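Local coordinates for putative non-ribosomal peptide synthetase (Actinomadura parvosata subsp. kistnae, PDB 6M7L), which probably catalyses peptide bond formation during non-ribosomal peptide assembly, at residues P104-E107 with D108-P111. Sequence-based numbering, arbitrary orientation.
Sequences PATE and DELP
Thr106 and Glu109 hold each other through two hydrogen bonds at the turn that leads into helix 110-119. The backbone N of Thr106 donates to OE1 of Glu109 at 3.1 Å. It meets the carboxylate from above its plane, 40° out of it. In return, Glu109 N bonds to Thr106 O at 2.8 Å. Glu109 is the N-cap residue of the helix, and its carboxylate reaches back to a backbone N-H three residues earlier. A second backbone bond of the same i to i+3 spacing runs from Leu110 N to Glu107 O, at 3.0 Å. Together the two backbone bonds wind the chain in the 3-10 manner ahead of the helix. Strand 100-102, this turn and helix 110-119 begin a beta-alpha-beta crossover to the parallel neighbour strand 130-136 of the condensation domain. Ala105 is tied to Pro136 by a backbone hydrogen bond.

A chi1 of 58° tucks CG of Glu109 in between its own N and C, and this brings the side chain back over the turn. From there the chain is extended. Its OE1 also lies 3.7 Å from CB of the buried Ala105. The side chains of Thr106 and Asp108 run alongside each other, with Thr106 OG1 3.3 Å from Asp108 CB.

On Glu107 the chain bends at chi2 (60°), which brings the carboxylate across the end of Leu110. A salt bridge from Glu107 OE2 to Arg51 gives that carboxylate a charged partner. Leu137, from a nearby loop, touches the side chains of both Glu107 and Leu110. Leu110 CD1 lies 3.5 Å from Glu107 OE2.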
loop_
_atom_site.group_PDB
_atom_site.type_symbol
_atom_site.label_atom_id
_atom_site.label_comp_id
_atom_site.label_asym_id
_atom_site.label_seq_id
_atom_site.Cartn_x
_atom_site.Cartn_y
_atom_site.Cartn_z
ATOM N N PRO A 104 -12.153 26.147 -13.527
ATOM C CA PRO A 104 -13.516 25.768 -13.133
ATOM C C PRO A 104 -14.232 25.026 -14.250
ATOM O O PRO A 104 -14.171 25.413 -15.418
ATOM C CB PRO A 104 -14.183 27.114 -12.830
ATOM C CG PRO A 104 -13.051 28.013 -12.459
ATOM C CD PRO A 104 -11.892 27.581 -13.315
ATOM N N ALA A 105 -14.912 23.943 -13.880
ATOM C CA ALA A 105 -15.511 23.058 -14.866
ATOM C C ALA A 105 -16.751 22.397 -14.285
ATOM O O ALA A 105 -17.032 22.489 -13.087
ATOM C CB ALA A 105 -14.514 21.993 -15.333
ATOM N N THR A 106 -17.496 21.736 -15.165
ATOM C CA THR A 106 -18.561 20.823 -14.788
ATOM C C THR A 106 -18.139 19.403 -15.140
ATOM O O THR A 106 -17.366 19.189 -16.080
ATOM C CB THR A 106 -19.877 21.164 -15.497
ATOM O OG1 THR A 106 -19.653 21.254 -16.910
ATOM C CG2 THR A 106 -20.432 22.484 -14.987
ATOM N N GLU A 107 -18.642 18.436 -14.362
ATOM C CA GLU A 107 -18.355 17.024 -14.600
ATOM C C GLU A 107 -18.471 16.683 -16.080
ATOM O O GLU A 107 -17.621 15.989 -16.648
ATOM C CB GLU A 107 -19.315 16.162 -13.776
ATOM C CG GLU A 107 -18.943 14.698 -13.721
ATOM C CD GLU A 107 -17.578 14.489 -13.109
ATOM O OE1 GLU A 107 -16.819 13.631 -13.609
ATOM O OE2 GLU A 107 -17.261 15.194 -12.126
ATOM N N ASP A 108 -19.549 17.164 -16.698
ATOM C CA ASP A 108 -19.767 17.244 -18.137
ATOM C C ASP A 108 -18.476 17.259 -18.950
ATOM O O ASP A 108 -18.264 16.394 -19.806
ATOM C CB ASP A 108 -20.578 18.512 -18.428
ATOM C CG ASP A 108 -21.300 18.461 -19.749
ATOM O OD1 ASP A 108 -21.329 17.379 -20.371
ATOM O OD2 ASP A 108 -21.840 19.509 -20.163
ATOM N N GLU A 109 -17.602 18.228 -18.679
ATOM C CA GLU A 109 -16.447 18.505 -19.524
ATOM C C GLU A 109 -15.129 18.035 -18.921
ATOM O O GLU A 109 -14.064 18.359 -19.459
ATOM C CB GLU A 109 -16.379 20.003 -19.832
ATOM C CG GLU A 109 -16.307 20.891 -18.602
ATOM C CD GLU A 109 -16.953 22.245 -18.824
ATOM O OE1 GLU A 109 -16.901 23.093 -17.906
ATOM O OE2 GLU A 109 -17.521 22.460 -19.916
ATOM N N LEU A 110 -15.168 17.278 -17.829
ATOM C CA LEU A 110 -13.944 16.774 -17.213
ATOM C C LEU A 110 -13.214 15.753 -18.086
ATOM O O LEU A 110 -11.977 15.793 -18.146
ATOM C CB LEU A 110 -14.239 16.173 -15.837
ATOM C CG LEU A 110 -14.090 17.151 -14.671
ATOM C CD1 LEU A 110 -14.241 16.431 -13.344
ATOM C CD2 LEU A 110 -12.750 17.869 -14.749
ATOM N N PRO A 111 -13.906 14.815 -18.754
ATOM C CA PRO A 111 -13.180 13.901 -19.656
ATOM C C PRO A 111 -12.307 14.611 -20.678
ATOM O O PRO A 111 -11.136 14.247 -20.848
ATOM C CB PRO A 111 -14.314 13.111 -20.318
ATOM C CG PRO A 111 -15.364 13.063 -19.289
ATOM C CD PRO A 111 -15.312 14.395 -18.591
#